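Local coordinates for oligopeptide ABC transporter, periplasmic oligopeptide-binding protein, putative (Thermotoga maritima MSB8, PDB 5IPW) that probably binds oligopeptides in the periplasm and hands them to an ABC transporter for uptake, at residues E46-Q51 with H114-V119; I80-A85 with G186-P191; S337-S342 with D452-V457; F441-T446 with A489-M494. One frame throughout, in Å; residues are numbered along the deposited sequence.

Interaction 1 of 4, residues E46-Q51 with H114-V119; sequences EPLVVQ and HLRKGV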
loop_
_atom_site.group_PDB
_atom_site.type_symbol
_atom_site.label_atom_id
_atom_site.label_comp_id
_atom_site.label_asym_id
_atom_site.label_seq_id
_atom_site.Cartn_x
_atom_site.Cartn_y
_atom_site.Cartn_z
ATOM N N GLU A 46 22.943 -12.220 15.788
ATOM C CA GLU A 46 21.792 -11.566 16.381
ATOM C C GLU A 46 20.602 -11.619 15.406
ATOM O O GLU A 46 20.336 -10.649 14.684
ATOM C CB GLU A 46 22.140 -10.116 16.734
ATOM C CG GLU A 46 23.286 -9.953 17.735
ATOM C CD GLU A 46 23.381 -8.534 18.291
ATOM O OE1 GLU A 46 23.068 -8.332 19.485
ATOM O OE2 GLU A 46 23.749 -7.617 17.529
ATOM N N PRO A 47 19.881 -12.757 15.377
ATOM C CA PRO A 47 18.721 -12.874 14.491
ATOM C C PRO A 47 17.593 -11.926 14.876
ATOM O O PRO A 47 17.506 -11.506 16.022
ATOM C CB PRO A 47 18.266 -14.326 14.700
ATOM C CG PRO A 47 18.772 -14.691 16.051
ATOM C CD PRO A 47 20.092 -13.989 16.161
ATOM N N LEU A 48 16.740 -11.589 13.918
ATOM C CA LEU A 48 15.511 -10.871 14.222
ATOM C C LEU A 48 14.644 -11.769 15.085
ATOM O O LEU A 48 14.662 -12.985 14.933
ATOM C CB LEU A 48 14.791 -10.465 12.934
ATOM C CG LEU A 48 13.411 -9.817 13.076
ATOM C CD1 LEU A 48 13.473 -8.502 13.827
ATOM C CD2 LEU A 48 12.794 -9.598 11.706
ATOM N N VAL A 49 13.923 -11.174 16.025
ATOM C CA VAL A 49 13.077 -11.929 16.939
ATOM C C VAL A 49 11.644 -11.538 16.666
ATOM O O VAL A 49 11.305 -10.358 16.662
ATOM C CB VAL A 49 13.428 -11.649 18.412
ATOM C CG1 VAL A 49 12.550 -12.476 19.342
ATOM C CG2 VAL A 49 14.899 -11.956 18.661
ATOM N N VAL A 50 10.805 -12.541 16.427
ATOM C CA VAL A 50 9.452 -12.304 15.963
ATOM C C VAL A 50 8.458 -12.818 16.978
ATOM O O VAL A 50 8.543 -13.957 17.403
ATOM C CB VAL A 50 9.246 -12.984 14.611
ATOM C CG1 VAL A 50 7.797 -12.859 14.137
ATOM C CG2 VAL A 50 10.192 -12.358 13.612
ATOM N N GLN A 51 7.528 -11.961 17.382
ATOM C CA GLN A 51 6.473 -12.392 18.277
ATOM C C GLN A 51 5.263 -12.825 17.458
ATOM O O GLN A 51 4.759 -12.061 16.634
ATOM C CB GLN A 51 6.080 -11.298 19.252
ATOM C CG GLN A 51 5.104 -11.783 20.306
ATOM C CD GLN A 51 4.637 -10.652 21.182
ATOM O OE1 GLN A 51 5.457 -9.958 21.797
ATOM N NE2 GLN A 51 3.320 -10.439 21.238
ATOM N N HIS A 114 22.205 -0.457 10.426
ATOM C CA HIS A 114 23.099 -1.394 11.087
ATOM C C HIS A 114 22.623 -2.815 10.855
ATOM O O HIS A 114 21.544 -3.202 11.302
ATOM C CB HIS A 114 23.162 -1.098 12.580
ATOM C CG HIS A 114 23.675 0.271 12.892
ATOM N ND1 HIS A 114 25.017 0.540 13.064
ATOM C CD2 HIS A 114 23.030 1.452 13.042
ATOM C CE1 HIS A 114 25.172 1.827 13.318
ATOM N NE2 HIS A 114 23.984 2.403 13.308
ATOM N N LEU A 115 23.444 -3.586 10.158
ATOM C CA LEU A 115 23.085 -4.928 9.743
ATOM C C LEU A 115 23.461 -5.942 10.805
ATOM O O LEU A 115 24.103 -5.605 11.802
ATOM C CB LEU A 115 23.780 -5.266 8.424
ATOM C CG LEU A 115 23.577 -4.261 7.288
ATOM C CD1 LEU A 115 24.202 -4.799 6.010
ATOM C CD2 LEU A 115 22.105 -3.953 7.073
ATOM N N ARG A 116 23.073 -7.191 10.565
ATOM C CA ARG A 116 23.213 -8.251 11.539
ATOM C C ARG A 116 24.358 -9.118 11.052
ATOM O O ARG A 116 24.304 -9.691 9.961
ATOM C CB ARG A 116 21.900 -9.036 11.673
ATOM C CG ARG A 116 20.659 -8.170 11.444
ATOM C CD ARG A 116 19.346 -8.940 11.447
ATOM N NE ARG A 116 18.918 -9.101 12.819
ATOM C CZ ARG A 116 17.942 -8.434 13.421
ATOM N NH1 ARG A 116 17.184 -7.545 12.791
ATOM N NH2 ARG A 116 17.716 -8.686 14.696
ATOM N N LYS A 117 25.419 -9.165 11.850
ATOM C CA LYS A 117 26.613 -9.908 11.509
ATOM C C LYS A 117 26.311 -11.403 11.467
ATOM O O LYS A 117 25.614 -11.933 12.328
ATOM C CB LYS A 117 27.725 -9.610 12.522
ATOM C CG LYS A 117 29.015 -10.401 12.322
ATOM C CD LYS A 117 30.081 -9.991 13.336
ATOM C CE LYS A 117 31.183 -11.037 13.475
ATOM N NZ LYS A 117 32.043 -11.153 12.265
ATOM N N GLY A 118 26.834 -12.073 10.450
ATOM C CA GLY A 118 26.659 -13.512 10.302
ATOM C C GLY A 118 25.464 -13.946 9.470
ATOM O O GLY A 118 25.254 -15.138 9.289
ATOM N N VAL A 119 24.677 -12.998 8.964
ATOM C CA VAL A 119 23.585 -13.341 8.068
ATOM C C VAL A 119 24.165 -13.913 6.787
ATOM O O VAL A 119 25.078 -13.342 6.194
ATOM C CB VAL A 119 22.706 -12.131 7.709
ATOM C CG1 VAL A 119 21.752 -12.484 6.574
ATOM C CG2 VAL A 119 21.919 -11.659 8.920
#

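Interaction 2 of 4, residues I80-A85 with G186-P191; sequences IEVKLA and GFTGAP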
loop_
_atom_site.group_PDB
_atom_site.type_symbol
_atom_site.label_atom_id
_atom_site.label_comp_id
_atom_site.label_asym_id
_atom_site.label_seq_id
_atom_site.Cartn_x
_atom_site.Cartn_y
_atom_site.Cartn_z
ATOM N N ILE A 80 7.073 -13.241 -0.003
ATOM C CA ILE A 80 8.459 -13.653 0.047
ATOM C C ILE A 80 9.397 -12.493 0.410
ATOM O O ILE A 80 10.560 -12.702 0.740
ATOM C CB ILE A 80 8.797 -14.295 -1.331
ATOM C CG1 ILE A 80 9.259 -15.718 -1.134
ATOM C CG2 ILE A 80 9.752 -13.466 -2.200
ATOM C CD1 ILE A 80 8.102 -16.612 -0.768
ATOM N N GLU A 81 8.864 -11.279 0.383
ATOM C CA GLU A 81 9.667 -10.071 0.486
ATOM C C GLU A 81 10.258 -9.858 1.864
ATOM O O GLU A 81 9.650 -10.183 2.882
ATOM C CB GLU A 81 8.837 -8.842 0.095
ATOM C CG GLU A 81 8.908 -8.511 -1.386
ATOM C CD GLU A 81 7.808 -7.569 -1.822
ATOM O OE1 GLU A 81 7.486 -6.616 -1.073
ATOM O OE2 GLU A 81 7.258 -7.794 -2.918
ATOM N N VAL A 82 11.458 -9.294 1.876
ATOM C CA VAL A 82 12.125 -8.916 3.117
ATOM C C VAL A 82 12.658 -7.495 2.993
ATOM O O VAL A 82 13.036 -7.047 1.911
ATOM C CB VAL A 82 13.264 -9.894 3.497
ATOM C CG1 VAL A 82 12.700 -11.273 3.802
ATOM C CG2 VAL A 82 14.324 -9.974 2.405
ATOM N N LYS A 83 12.682 -6.798 4.121
ATOM C CA LYS A 83 13.019 -5.381 4.165
ATOM C C LYS A 83 14.119 -5.159 5.193
ATOM O O LYS A 83 14.298 -5.980 6.092
ATOM C CB LYS A 83 11.774 -4.565 4.550
ATOM C CG LYS A 83 10.509 -4.966 3.799
ATOM C CD LYS A 83 10.612 -4.649 2.314
ATOM C CE LYS A 83 9.394 -5.138 1.550
ATOM N NZ LYS A 83 9.594 -5.011 0.078
ATOM N N LEU A 84 14.850 -4.054 5.063
ATOM C CA LEU A 84 15.783 -3.641 6.107
ATOM C C LEU A 84 14.975 -3.364 7.350
ATOM O O LEU A 84 15.361 -3.721 8.458
ATOM C CB LEU A 84 16.546 -2.387 5.698
ATOM C CG LEU A 84 17.591 -2.582 4.603
ATOM C CD1 LEU A 84 18.211 -1.252 4.215
ATOM C CD2 LEU A 84 18.675 -3.546 5.052
ATOM N N ALA A 85 13.838 -2.724 7.150
ATOM C CA ALA A 85 12.898 -2.510 8.222
ATOM C C ALA A 85 11.500 -2.632 7.652
ATOM O O ALA A 85 11.195 -2.052 6.609
ATOM C CB ALA A 85 13.110 -1.140 8.837
ATOM N N GLY A 186 13.142 -2.624 -2.173
ATOM C CA GLY A 186 14.081 -3.753 -2.098
ATOM C C GLY A 186 15.485 -3.385 -1.640
ATOM O O GLY A 186 16.484 -3.846 -2.226
ATOM N N PHE A 187 15.558 -2.601 -0.563
ATOM C CA PHE A 187 16.826 -2.051 -0.089
ATOM C C PHE A 187 17.749 -3.074 0.573
ATOM O O PHE A 187 18.873 -2.739 0.959
ATOM C CB PHE A 187 16.569 -0.844 0.821
ATOM C CG PHE A 187 15.914 0.291 0.099
ATOM C CD1 PHE A 187 16.674 1.182 -0.645
ATOM C CD2 PHE A 187 14.538 0.430 0.093
ATOM C CE1 PHE A 187 16.074 2.209 -1.357
ATOM C CE2 PHE A 187 13.930 1.457 -0.610
ATOM C CZ PHE A 187 14.698 2.350 -1.338
ATOM N N THR A 188 17.295 -4.322 0.669
ATOM C CA THR A 188 18.131 -5.397 1.177
ATOM C C THR A 188 19.214 -5.790 0.185
ATOM O O THR A 188 20.170 -6.467 0.546
ATOM C CB THR A 188 17.292 -6.631 1.528
ATOM O OG1 THR A 188 16.514 -7.016 0.393
ATOM C CG2 THR A 188 16.364 -6.314 2.702
ATOM N N GLY A 189 19.057 -5.383 -1.070
ATOM C CA GLY A 189 20.113 -5.542 -2.071
ATOM C C GLY A 189 20.004 -6.838 -2.849
ATOM O O GLY A 189 18.930 -7.419 -2.945
ATOM N N ALA A 190 21.128 -7.284 -3.404
ATOM C CA ALA A 190 21.164 -8.485 -4.229
ATOM C C ALA A 190 22.528 -9.165 -4.099
ATOM O O ALA A 190 23.506 -8.525 -3.717
ATOM C CB ALA A 190 20.880 -8.123 -5.680
ATOM N N PRO A 191 22.599 -10.467 -4.415
ATOM C CA PRO A 191 23.806 -11.257 -4.139
ATOM C C PRO A 191 24.929 -11.044 -5.147
ATOM O O PRO A 191 25.013 -11.741 -6.158
ATOM C CB PRO A 191 23.291 -12.694 -4.187
ATOM C CG PRO A 191 22.141 -12.643 -5.135
ATOM C CD PRO A 191 21.503 -11.299 -4.943
HETATM O O HOH W 1 14.234 -2.859 1.848
#

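Interaction 3 of 4, residues S337-S342 with D452-V457; sequences SASRIS and DVWTMV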
loop_
_atom_site.group_PDB
_atom_site.type_symbol
_atom_site.label_atom_id
_atom_site.label_comp_id
_atom_site.label_asym_id
_atom_site.label_seq_id
_atom_site.Cartn_x
_atom_site.Cartn_y
_atom_site.Cartn_z
ATOM N N SER A 337 -13.377 5.899 0.724
ATOM C CA SER A 337 -14.696 5.809 0.142
ATOM C C SER A 337 -14.626 4.994 -1.127
ATOM O O SER A 337 -13.632 5.036 -1.842
ATOM C CB SER A 337 -15.226 7.196 -0.192
ATOM O OG SER A 337 -16.317 7.091 -1.090
ATOM N N ALA A 338 -15.685 4.254 -1.406
ATOM C CA ALA A 338 -15.798 3.549 -2.672
ATOM C C ALA A 338 -16.257 4.495 -3.786
ATOM O O ALA A 338 -16.055 4.207 -4.968
ATOM C CB ALA A 338 -16.770 2.392 -2.542
ATOM N N SER A 339 -16.888 5.610 -3.413
ATOM C CA SER A 339 -17.424 6.553 -4.397
ATOM C C SER A 339 -17.688 7.922 -3.786
ATOM O O SER A 339 -18.735 8.139 -3.189
ATOM C CB SER A 339 -18.713 6.000 -5.013
ATOM O OG SER A 339 -19.151 6.806 -6.094
ATOM N N ARG A 340 -16.726 8.833 -3.941
ATOM C CA ARG A 340 -16.833 10.196 -3.419
ATOM C C ARG A 340 -16.999 11.215 -4.544
ATOM O O ARG A 340 -16.880 10.874 -5.719
ATOM C CB ARG A 340 -15.631 10.557 -2.529
ATOM C CG ARG A 340 -14.242 10.288 -3.097
ATOM C CD ARG A 340 -13.742 11.328 -4.099
ATOM N NE ARG A 340 -12.388 10.994 -4.541
ATOM C CZ ARG A 340 -11.501 11.845 -5.059
ATOM N NH1 ARG A 340 -11.791 13.132 -5.233
ATOM N NH2 ARG A 340 -10.300 11.393 -5.407
ATOM N N ILE A 341 -17.279 12.462 -4.166
ATOM C CA ILE A 341 -17.487 13.548 -5.120
ATOM C C ILE A 341 -16.775 14.817 -4.671
ATOM O O ILE A 341 -16.640 15.093 -3.477
ATOM C CB ILE A 341 -18.992 13.849 -5.324
ATOM C CG1 ILE A 341 -19.215 14.746 -6.545
ATOM C CG2 ILE A 341 -19.606 14.493 -4.084
ATOM C CD1 ILE A 341 -20.679 14.927 -6.897
ATOM N N SER A 342 -16.298 15.577 -5.644
ATOM C CA SER A 342 -15.836 16.929 -5.391
ATOM C C SER A 342 -16.539 17.848 -6.385
ATOM O O SER A 342 -16.794 17.468 -7.530
ATOM C CB SER A 342 -14.310 17.037 -5.486
ATOM O OG SER A 342 -13.789 16.299 -6.570
ATOM N N ASP A 452 -24.986 4.150 -10.526
ATOM C CA ASP A 452 -25.934 3.595 -9.548
ATOM C C ASP A 452 -25.867 4.309 -8.207
ATOM O O ASP A 452 -26.897 4.627 -7.611
ATOM C CB ASP A 452 -25.672 2.104 -9.322
ATOM C CG ASP A 452 -25.761 1.296 -10.594
ATOM O OD1 ASP A 452 -26.338 1.809 -11.575
ATOM O OD2 ASP A 452 -25.252 0.155 -10.616
ATOM N N VAL A 453 -24.649 4.559 -7.741
ATOM C CA VAL A 453 -24.433 5.209 -6.449
ATOM C C VAL A 453 -25.119 6.567 -6.418
ATOM O O VAL A 453 -25.945 6.842 -5.542
ATOM C CB VAL A 453 -22.931 5.418 -6.152
ATOM C CG1 VAL A 453 -22.732 6.089 -4.797
ATOM C CG2 VAL A 453 -22.178 4.095 -6.203
ATOM N N TRP A 454 -24.775 7.407 -7.390
ATOM C CA TRP A 454 -25.199 8.803 -7.380
ATOM C C TRP A 454 -26.589 9.007 -7.973
ATOM O O TRP A 454 -27.247 10.004 -7.664
ATOM C CB TRP A 454 -24.133 9.665 -8.054
ATOM C CG TRP A 454 -22.881 9.640 -7.247
ATOM C CD1 TRP A 454 -21.835 8.770 -7.379
ATOM C CD2 TRP A 454 -22.565 10.480 -6.132
ATOM N NE1 TRP A 454 -20.881 9.036 -6.432
ATOM C CE2 TRP A 454 -21.303 10.081 -5.653
ATOM C CE3 TRP A 454 -23.223 11.541 -5.498
ATOM C CZ2 TRP A 454 -20.684 10.705 -4.572
ATOM C CZ3 TRP A 454 -22.604 12.164 -4.422
ATOM C CH2 TRP A 454 -21.352 11.742 -3.968
ATOM N N THR A 455 -27.043 8.053 -8.783
ATOM C CA THR A 455 -28.453 7.976 -9.172
ATOM C C THR A 455 -29.363 7.935 -7.941
ATOM O O THR A 455 -30.445 8.516 -7.943
ATOM C CB THR A 455 -28.732 6.738 -10.041
ATOM O OG1 THR A 455 -27.956 6.811 -11.242
ATOM C CG2 THR A 455 -30.214 6.644 -10.414
ATOM N N MET A 456 -28.925 7.250 -6.892
ATOM C CA MET A 456 -29.675 7.215 -5.644
ATOM C C MET A 456 -29.569 8.538 -4.909
ATOM O O MET A 456 -30.517 8.954 -4.255
ATOM C CB MET A 456 -29.183 6.086 -4.746
ATOM C CG MET A 456 -29.428 4.698 -5.319
ATOM S SD MET A 456 -28.610 3.384 -4.391
ATOM C CE MET A 456 -28.967 3.898 -2.714
ATOM N N VAL A 457 -28.414 9.189 -5.013
ATOM C CA VAL A 457 -28.187 10.504 -4.384
ATOM C C VAL A 457 -29.012 11.604 -5.071
ATOM O O VAL A 457 -29.310 12.637 -4.462
ATOM C CB VAL A 457 -26.684 10.888 -4.381
ATOM C CG1 VAL A 457 -26.459 12.266 -3.763
ATOM C CG2 VAL A 457 -25.869 9.845 -3.624
#

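Interaction 4 of 4, residues F441-T446 with A489-M494; sequences FTITVT and AMVWNM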
loop_
_atom_site.group_PDB
_atom_site.type_symbol
_atom_site.label_atom_id
_atom_site.label_comp_id
_atom_site.label_asym_id
_atom_site.label_seq_id
_atom_site.Cartn_x
_atom_site.Cartn_y
_atom_site.Cartn_z
ATOM N N PHE A 441 -27.063 21.142 -11.311
ATOM C CA PHE A 441 -25.774 20.842 -11.917
ATOM C C PHE A 441 -25.698 19.373 -12.269
ATOM O O PHE A 441 -26.536 18.581 -11.846
ATOM C CB PHE A 441 -24.612 21.251 -11.013
ATOM C CG PHE A 441 -24.623 20.596 -9.664
ATOM C CD1 PHE A 441 -25.387 21.122 -8.629
ATOM C CD2 PHE A 441 -23.852 19.468 -9.417
ATOM C CE1 PHE A 441 -25.390 20.528 -7.378
ATOM C CE2 PHE A 441 -23.852 18.869 -8.167
ATOM C CZ PHE A 441 -24.622 19.399 -7.147
ATOM N N THR A 442 -24.695 19.026 -13.065
ATOM C CA THR A 442 -24.518 17.666 -13.550
ATOM C C THR A 442 -23.373 16.975 -12.810
ATOM O O THR A 442 -22.283 17.529 -12.676
ATOM C CB THR A 442 -24.244 17.660 -15.066
ATOM O OG1 THR A 442 -25.458 17.949 -15.767
ATOM C CG2 THR A 442 -23.721 16.302 -15.531
ATOM N N ILE A 443 -23.643 15.763 -12.332
ATOM C CA ILE A 443 -22.619 14.921 -11.735
ATOM C C ILE A 443 -22.008 14.085 -12.840
ATOM O O ILE A 443 -22.707 13.340 -13.530
ATOM C CB ILE A 443 -23.195 13.984 -10.655
ATOM C CG1 ILE A 443 -23.790 14.802 -9.505
ATOM C CG2 ILE A 443 -22.111 13.050 -10.125
ATOM C CD1 ILE A 443 -24.618 13.987 -8.537
ATOM N N THR A 444 -20.697 14.220 -12.999
ATOM C CA THR A 444 -19.960 13.483 -14.005
ATOM C C THR A 444 -19.309 12.269 -13.373
ATOM O O THR A 444 -18.566 12.395 -12.395
ATOM C CB THR A 444 -18.851 14.352 -14.612
ATOM O OG1 THR A 444 -19.412 15.588 -15.062
ATOM C CG2 THR A 444 -18.173 13.628 -15.781
ATOM N N VAL A 445 -19.584 11.097 -13.942
ATOM C CA VAL A 445 -18.967 9.856 -13.492
ATOM C C VAL A 445 -18.434 9.076 -14.680
ATOM O O VAL A 445 -18.703 9.414 -15.831
ATOM C CB VAL A 445 -19.967 8.960 -12.722
ATOM C CG1 VAL A 445 -20.689 9.757 -11.651
ATOM C CG2 VAL A 445 -20.986 8.325 -13.660
ATOM N N THR A 446 -17.675 8.027 -14.386
ATOM C CA THR A 446 -17.320 7.024 -15.385
ATOM C C THR A 446 -17.440 5.642 -14.744
ATOM O O THR A 446 -16.838 5.374 -13.704
ATOM C CB THR A 446 -15.922 7.271 -15.990
ATOM O OG1 THR A 446 -15.614 6.238 -16.933
ATOM C CG2 THR A 446 -14.848 7.331 -14.915
ATOM N N ALA A 489 -19.268 18.686 -11.269
ATOM C CA ALA A 489 -18.822 17.777 -10.220
ATOM C C ALA A 489 -18.314 16.445 -10.784
ATOM O O ALA A 489 -18.893 15.891 -11.728
ATOM C CB ALA A 489 -19.946 17.542 -9.234
ATOM N N MET A 490 -17.233 15.949 -10.179
ATOM C CA MET A 490 -16.572 14.700 -10.564
ATOM C C MET A 490 -16.599 13.704 -9.409
ATOM O O MET A 490 -16.210 14.046 -8.279
ATOM C CB MET A 490 -15.100 14.972 -10.893
ATOM C CG MET A 490 -14.847 15.765 -12.162
ATOM S SD MET A 490 -15.073 14.751 -13.628
ATOM C CE MET A 490 -14.354 15.792 -14.882
ATOM N N VAL A 491 -17.027 12.472 -9.682
ATOM C CA VAL A 491 -16.920 11.410 -8.679
ATOM C C VAL A 491 -15.753 10.471 -8.999
ATOM O O VAL A 491 -15.452 10.176 -10.166
ATOM C CB VAL A 491 -18.239 10.603 -8.457
ATOM C CG1 VAL A 491 -19.470 11.479 -8.660
ATOM C CG2 VAL A 491 -18.306 9.360 -9.333
ATOM N N TRP A 492 -15.107 10.009 -7.936
ATOM C CA TRP A 492 -14.027 9.037 -8.026
ATOM C C TRP A 492 -13.968 8.309 -6.693
ATOM O O TRP A 492 -14.468 8.822 -5.685
ATOM C CB TRP A 492 -12.700 9.751 -8.278
ATOM C CG TRP A 492 -11.578 8.872 -8.755
ATOM C CD1 TRP A 492 -10.470 8.485 -8.049
ATOM C CD2 TRP A 492 -11.437 8.302 -10.058
ATOM N NE1 TRP A 492 -9.658 7.704 -8.832
ATOM C CE2 TRP A 492 -10.229 7.577 -10.070
ATOM C CE3 TRP A 492 -12.217 8.334 -11.216
ATOM C CZ2 TRP A 492 -9.790 6.887 -11.192
ATOM C CZ3 TRP A 492 -11.777 7.649 -12.327
ATOM C CH2 TRP A 492 -10.578 6.932 -12.307
ATOM N N ASN A 493 -13.363 7.125 -6.682
ATOM C CA ASN A 493 -13.128 6.422 -5.425
ATOM C C ASN A 493 -12.080 7.169 -4.625
ATOM O O ASN A 493 -11.575 8.200 -5.059
ATOM C CB ASN A 493 -12.690 4.979 -5.668
ATOM C CG ASN A 493 -11.350 4.881 -6.377
ATOM O OD1 ASN A 493 -10.335 5.399 -5.901
ATOM N ND2 ASN A 493 -11.341 4.216 -7.524
ATOM N N MET A 494 -11.752 6.651 -3.452
ATOM C CA MET A 494 -10.675 7.222 -2.667
ATOM C C MET A 494 -9.858 6.108 -2.035
ATOM O O MET A 494 -9.892 5.911 -0.827
ATOM C CB MET A 494 -11.244 8.153 -1.606
ATOM C CG MET A 494 -10.197 8.978 -0.881
ATOM S SD MET A 494 -10.738 9.339 0.792
ATOM C CE MET A 494 -9.338 10.290 1.377
HETATM O O HOH W 2 -20.200 18.256 -14.406
HETATM O O HOH W 3 -16.816 8.205 -11.872
#

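Interaction 1 of 4, residues E46-Q51 with H114-V119
Arg116 reaches across to Glu46, Pro47 and Leu48, and its side chain supplies nearly all of the 114-119 side of the contact. It stands just after strand 110-115 of the five-stranded antiparallel sheet and so reaches the start of strand 48-51 in a separate three-stranded sheet. Its aliphatic part runs past one carbonyl: CB of Arg116 lies 3.8 Å from Glu46 O, and CG and CD stay close to the same oxygen. The chain then bends at chi3 (84°), which places NE for the main bond. Arg116 NE donates to Glu46 O at 2.8 Å with an N-H...O angle of 164°; the oxygen sits in the guanidinium plane, and NE lies in the plane of the carbonyl. Beyond NE the group passes over the backbone of Leu48. Arg116 CZ is 3.4 Å from Leu48 N, which lies over one face of the guanidinium, offset toward its rim. At the tip, Arg116 NH1 meets Leu48 CB at 3.8 Å and forms a weak hydrogen bond to Gly97 O of strand 94-105. The position of NH2, near Glu46 O and Pro47 O, is less certain. The carboxylate of Glu46 does not touch the guanidinium; it forms a salt bridge with Lys100. The chemistry is therefore that of a buried guanidinium met by main-chain carbonyl oxygens, whose dipoles would be expected to help stabilise its positive charge.

Interaction 2 of 4, residues I80-A85 with G186-P191
With chi1 of 54°, Thr188 has OG1 between its backbone N and carbonyl carbon, which leaves CG2 anti to the carbonyl carbon and turned to the backbone of Val82, Lys83 and Leu84. Leu84 extends in its turn, chi2 of 176° setting CD1 beside Phe187. The methyl of Thr188 carries one half of the contact: CG2 lies 3.5 Å from Val82 O and 3.6 Å from Leu84 N. In the other half Leu84 CD1 is 3.6 Å from Phe187 O and 3.8 Å from Phe187 CB, the two side chains crossing at about a right angle. No direct hydrogen bond joins the segments, but a water accepts weakly from both Leu84 N and Phe187 N. Lys83 sends NZ to Glu81 OE1 of its own segment, a salt bridge of 2.9 Å, and NZ also bonds to the carbonyls of Tyr184 and Gly185. The loop thus joins the five-stranded antiparallel sheet to the type I beta turn from Gly186 to Gly189: Lys83 and Leu84 make backbone hydrogen bonds with Leu98 and Ala99 of strand 94-105, Leu84 packs on Phe113 and Leu115 of strand 110-115 and on Ile132 of helix 129-140, and Pro191 is the N-cap of helix 192-195.

Interaction 3 of 4, residues S337-S342 with D452-V457
Helix 448-462 packs on a face of the sheet, against strand 340-343 and the corner before it, through Trp454, whose indole meets Ser339 and Ile341 in the helix-to-sheet core of an alpha/beta domain. The polar corner of the ring is fixed by one bond: Trp454 NE1 donates to Ser339 OG at 2.8 Å with an N-H...O angle of 146°, the oxygen tilted 18° from the ring plane. Ser339 directs its hydroxyl there because OG is anti to the backbone N (chi1 -172°), and the same OG is hydrogen-bonded to His450 ND1, so two groups of the helix region converge on it. Ile341 lies at the six-membered ring: its CG2 approaches Trp454 CH2 at 3.3 Å, and its CD1 lies over one face, 4.2 Å above the plane and offset toward the rim. Val453 CG1 is over the opposite face, toward the rim at the five-membered ring; that same methyl is 3.9 Å from Ser339 OG. Just before the strand, Ser337 OG accepts from Ser339 N at 2.8 Å, an ST turn that shapes the corner from which Ser339 projects. In the sheet, strand 340-343 runs between strands 489-494 and 589-591; Ile341 also packs on Ala489, Val491 and Ile589, while Trp454 rests on Val491 and Val453 on Thr591.

Interaction 4 of 4, residues F441-T446 with A489-M494
Two parallel strands, 440-445 and 489-494, pair side by side in a mixed five-stranded sheet, part of a beta-alpha-beta-alpha-beta unit whose strand order is consistent with the type II periplasmic binding protein fold. Strand 467-472 lies on the far side of 440-445, helix 448-462 making the first crossover and helix 475-484 the second. The axes of 441-445 and 489-494 come within 4.8 Å, their directions 30° apart, with Thr444 and Met490 in register at 5.0 Å between CA atoms. Thr444 bonds in both directions: its N donates to Ala489 O at 2.8 Å (161°), and its O accepts from Val491 N at 3.1 Å (163°). On the face toward helix 448-462, Ile443 CG2 meets Val491 CG1 at 3.4 Å, the side chains crossing at about a right angle, and Ile443 also packs on Trp461. On the other face Thr444 and Met490 lie side by side, pointing the same way, with Met490 SD 3.9 Å from Thr444 CB; Phe478 of helix 475-484 covers both. The hydroxyl of Thr444 is hydrogen-bonded to Glu471. Past the last direct bond a water carries the pairing on, accepting from Thr446 N at 2.7 Å and donating to Val491 O at 2.9 Å.

How the interactions relate
The contacts form two pairs at opposite sides of the chain's centre. Interactions 1 and 2 lie about 13 Å apart, centre to centre, and touch where Leu115 packs on Leu84; both border the antiparallel sheet containing strands 94-105 and 110-115. Interactions 3 and 4, about 7 Å apart by centre, share the mixed sheet: strand 340-343 neighbours 489-494, and strand 440-445 leads into helix 448-462. Within each pair the segments alternate along the chain, whereas the first pair closes before the second opens. Centres of contacts in different pairs lie about 41 to 50 Å apart, as expected if they belong to separate lobes of a solute-binding protein.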